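Local coordinates for protein MgGH51 (Meripilus giganteus, PDB 6ZPV) that hydrolyses alpha-L-arabinofuranosidic bonds as a family GH51 alpha-L-arabinofuranosidase, probably releasing terminal arabinofuranose units from arabinose-bearing polysaccharides, at residues Gln311-Ile316 against Thr368-Gln373. Sequence-based numbering, arbitrary orientation.
With NAG (2-acetamido-2-deoxy-beta-D-glucopyranose), chain D.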
ATOM      1  N   GLN A 311     -23.290   6.086  -5.411  1.00 11.30           N
ATOM      2  CA  GLN A 311     -22.054   5.405  -5.880  1.00 10.71           C
ATOM      3  C   GLN A 311     -21.350   4.759  -4.691  1.00 10.59           C
ATOM      4  O   GLN A 311     -20.804   3.652  -4.853  1.00 11.32           O
ATOM      5  CB  GLN A 311     -21.178   6.402  -6.614  1.00 11.17           C
ATOM      6  CG  GLN A 311     -19.915   5.757  -7.189  1.00 11.36           C
ATOM      7  CD  GLN A 311     -19.215   6.618  -8.180  1.00 11.28           C
ATOM      8  OE1 GLN A 311     -19.247   7.875  -8.035  1.00 11.75           O
ATOM      9  NE2 GLN A 311     -18.541   6.057  -9.179  1.00 11.88           N
ATOM     10  N   ALA A 312     -21.363   5.413  -3.519  1.00 10.46           N
ATOM     11  CA  ALA A 312     -20.758   4.803  -2.333  1.00 10.47           C
ATOM     12  C   ALA A 312     -21.546   3.587  -1.850  1.00 10.72           C
ATOM     13  O   ALA A 312     -20.944   2.602  -1.418  1.00 11.19           O
ATOM     14  CB  ALA A 312     -20.653   5.830  -1.217  1.00 11.27           C
ATOM     15  N   ILE A 313     -22.890   3.637  -1.914  1.00 10.93           N
ATOM     16  CA  ILE A 313     -23.695   2.434  -1.642  1.00 11.38           C
ATOM     17  C   ILE A 313     -23.334   1.298  -2.595  1.00 11.63           C
ATOM     18  O   ILE A 313     -23.162   0.142  -2.165  1.00 12.13           O
ATOM     19  CB  ILE A 313     -25.187   2.795  -1.678  1.00 12.25           C
ATOM     20  CG1 ILE A 313     -25.563   3.690  -0.504  1.00 13.94           C
ATOM     21  CG2 ILE A 313     -26.045   1.544  -1.698  1.00 13.51           C
ATOM     22  CD1 ILE A 313     -26.921   4.315  -0.595  1.00 16.64           C
ATOM     23  N   ASP A 314     -23.209   1.621  -3.885  1.00 11.04           N
ATOM     24  CA  ASP A 314     -22.828   0.620  -4.888  1.00 11.29           C
ATOM     25  C   ASP A 314     -21.481  -0.008  -4.538  1.00 11.25           C
ATOM     26  O   ASP A 314     -21.328  -1.235  -4.612  1.00 11.07           O
ATOM     27  CB  ASP A 314     -22.756   1.270  -6.270  1.00 11.33           C
ATOM     28  CG  ASP A 314     -24.045   1.787  -6.863  1.00 12.69           C
ATOM     29  OD1 ASP A 314     -25.131   1.410  -6.381  1.00 13.81           O
ATOM     30  OD2 ASP A 314     -23.921   2.622  -7.802  1.00 14.20           O
ATOM     31  N   GLN A 315     -20.506   0.823  -4.163  1.00 10.94           N
ATOM     32  CA  GLN A 315     -19.173   0.329  -3.777  1.00 11.00           C
ATOM     33  C   GLN A 315     -19.246  -0.688  -2.634  1.00 10.68           C
ATOM     34  O   GLN A 315     -18.620  -1.732  -2.676  1.00 11.34           O
ATOM     35  CB  GLN A 315     -18.329   1.560  -3.390  1.00 10.99           C
ATOM     36  CG  GLN A 315     -16.898   1.224  -2.990  1.00 10.63           C
ATOM     37  CD  GLN A 315     -16.123   2.463  -2.602  1.00 10.21           C
ATOM     38  OE1 GLN A 315     -16.399   3.563  -3.100  1.00 10.99           O
ATOM     39  NE2 GLN A 315     -15.111   2.294  -1.707  1.00 11.12           N
ATOM     40  N   ILE A 316     -20.020  -0.334  -1.620  1.00 11.17           N
ATOM     41  CA  ILE A 316     -20.179  -1.230  -0.464  1.00 10.86           C
ATOM     42  C   ILE A 316     -20.931  -2.505  -0.863  1.00 11.25           C
ATOM     43  O   ILE A 316     -20.534  -3.624  -0.466  1.00 11.46           O
ATOM     44  CB  ILE A 316     -20.819  -0.494   0.714  1.00 11.54           C
ATOM     45  CG1 ILE A 316     -19.907   0.627   1.216  1.00 11.85           C
ATOM     46  CG2 ILE A 316     -21.186  -1.486   1.822  1.00 12.54           C
ATOM     47  CD1 ILE A 316     -20.566   1.638   2.132  1.00 13.31           C
ATOM     48  N   THR A 368     -26.196   9.196   6.991  1.00 11.90           N
ATOM     49  CA  THR A 368     -27.618   8.865   7.186  1.00 12.82           C
ATOM     50  C   THR A 368     -28.020   7.782   6.150  1.00 12.03           C
ATOM     51  O   THR A 368     -28.671   6.777   6.479  1.00 13.14           O
ATOM     52  CB  THR A 368     -28.507  10.112   7.101  1.00 13.64           C
ATOM     53  OG1 THR A 368     -28.134  11.013   8.148  1.00 14.77           O
ATOM     54  CG2 THR A 368     -29.970   9.783   7.248  1.00 16.21           C
ATOM     55  N   ALA A 369     -27.658   8.027   4.878  1.00 12.05           N
ATOM     56  CA  ALA A 369     -28.006   7.073   3.802  1.00 12.40           C
ATOM     57  C   ALA A 369     -27.283   5.735   3.964  1.00 11.66           C
ATOM     58  O   ALA A 369     -27.902   4.658   3.832  1.00 12.64           O
ATOM     59  CB  ALA A 369     -27.740   7.681   2.465  1.00 13.10           C
ATOM     60  N   LEU A 370     -25.956   5.796   4.149  1.00 11.43           N
ATOM     61  CA  LEU A 370     -25.174   4.566   4.174  0.50 12.11           C
ATOM     62  C   LEU A 370     -25.460   3.734   5.432  1.00 11.76           C
ATOM     63  O   LEU A 370     -25.524   2.497   5.345  1.00 12.17           O
ATOM     64  CB  LEU A 370     -23.685   4.898   4.026  0.50 11.36           C
ATOM     65  CG  LEU A 370     -23.153   5.044   2.604  0.50 11.04           C
ATOM     66  CD1 LEU A 370     -23.874   6.089   1.751  0.50 11.37           C
ATOM     67  CD2 LEU A 370     -21.684   5.325   2.618  0.50 11.45           C
ATOM     68  N   GLN A 371     -25.630   4.391   6.586  1.00 12.09           N
ATOM     69  CA  GLN A 371     -25.942   3.606   7.795  1.00 12.81           C
ATOM     70  C   GLN A 371     -27.326   2.945   7.655  1.00 12.30           C
ATOM     71  O   GLN A 371     -27.502   1.837   8.152  1.00 13.40           O
ATOM     72  CB  GLN A 371     -25.904   4.501   9.034  1.00 12.73           C
ATOM     73  CG  GLN A 371     -25.965   3.708  10.348  1.00 13.18           C
ATOM     74  CD  GLN A 371     -24.612   3.211  10.783  1.00 12.38           C
ATOM     75  OE1 GLN A 371     -23.879   3.972  11.447  1.00 13.33           O
ATOM     76  NE2 GLN A 371     -24.239   2.004  10.340  1.00 12.92           N
ATOM     77  N   ALA A 372     -28.279   3.605   7.013  1.00 12.42           N
ATOM     78  CA  ALA A 372     -29.610   2.972   6.855  1.00 13.56           C
ATOM     79  C   ALA A 372     -29.494   1.758   5.935  1.00 13.05           C
ATOM     80  O   ALA A 372     -30.175   0.741   6.177  1.00 14.36           O
ATOM     81  CB  ALA A 372     -30.612   3.966   6.272  1.00 14.30           C
ATOM     82  N   GLN A 373     -28.653   1.802   4.915  1.00 13.04           N
ATOM     83  CA  GLN A 373     -28.448   0.625   4.049  1.00 13.10           C
ATOM     84  C   GLN A 373     -27.643  -0.441   4.766  1.00 13.25           C
ATOM     85  O   GLN A 373     -27.916  -1.662   4.542  1.00 15.16           O
ATOM     86  CB  GLN A 373     -27.665   1.045   2.799  1.00 15.44           C
ATOM     87  CG  GLN A 373     -28.418   1.896   1.840  1.00 18.72           C
ATOM     88  CD  GLN A 373     -29.571   1.211   1.166  1.00 23.40           C
ATOM     89  OE1 GLN A 373     -29.534   0.009   0.868  1.00 24.90           O
ATOM     90  NE2 GLN A 373     -30.677   1.908   1.266  1.00 37.78           N
TER
HETATM   91  C1  NAG D   1     -18.768   4.623 -12.621  1.00 14.06           C
HETATM   92  C2  NAG D   1     -18.716   5.027 -14.084  1.00 14.54           C
HETATM   93  C3  NAG D   1     -19.189   6.480 -14.216  1.00 14.97           C
HETATM   94  C4  NAG D   1     -20.572   6.659 -13.583  1.00 15.05           C
HETATM   95  C5  NAG D   1     -20.522   6.177 -12.118  1.00 13.94           C
HETATM   96  C6  NAG D   1     -21.920   6.236 -11.431  1.00 15.38           C
HETATM   97  C7  NAG D   1     -17.169   3.999 -15.667  1.00 26.68           C
HETATM   98  C8  NAG D   1     -15.778   3.933 -16.190  1.00 22.60           C
HETATM   99  N2  NAG D   1     -17.394   4.871 -14.674  1.00 15.72           N
HETATM  100  O3  NAG D   1     -19.238   6.875 -15.619  1.00 18.20           O
HETATM  101  O4  NAG D   1     -20.870   8.066 -13.586  1.00 15.57           O
HETATM  102  O5  NAG D   1     -20.135   4.812 -12.127  1.00 14.58           O
HETATM  103  O6  NAG D   1     -21.852   5.850 -10.020  1.00 16.96           O
HETATM  104  O7  NAG D   1     -18.044   3.378 -16.164  1.00 39.12           O
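Ile313 turns CG1 beside its own backbone N and anti to the carbonyl carbon (chi1 -68°), and Gln373 places CG in the same way; the extended chi2 of Ile313 (168°) then carries CD1 on to 3.7 Å from Gln373 CG. The two side chains cross at about a right angle, and the glutamine offers its aliphatic CG, on the exposed border of an otherwise buried contact. The segments belong to helices 306-320 and 359-373, which pack side by side on the outside of the parallel eight-stranded barrel, the (beta/alpha)8 fold of clan GH-A glycosidases. Their local axes approach to 10.2 Å and, at 31°, run roughly the same way.

Leu370 fills the middle with both methyls. CD1 lies 3.7 Å from Ile313 CG1, while CD2 reaches between neighbouring turns of the other helix, 4.0 Å from Ala312 CB and 3.9 Å from Ile316 CD1. Leu370 is deposited in two conformers, and these distances describe one of them. Leu370 also touches Phe379 of strand 378-381, and Ala312 and Ile316 rest on Val289 and Met287 of strand 284-289.

Gln311 looks elsewhere, into a glycan pocket: its extended chain carries the amide to an N-acetylglucosamine. The amide is fixed by hydrogen bonds from NE2 to Gln243 OE1 and Asn245 OD1 and to OE1 from Arg241 NH2. An alanine here would probably leave these three polar groups without their amide partner and open a gap beside the sugar. The sugar hydroxymethyl lies against the glutamine chain, its O6 3.3 Å from Gln311 CD and 3.4 Å from Gln311 CG.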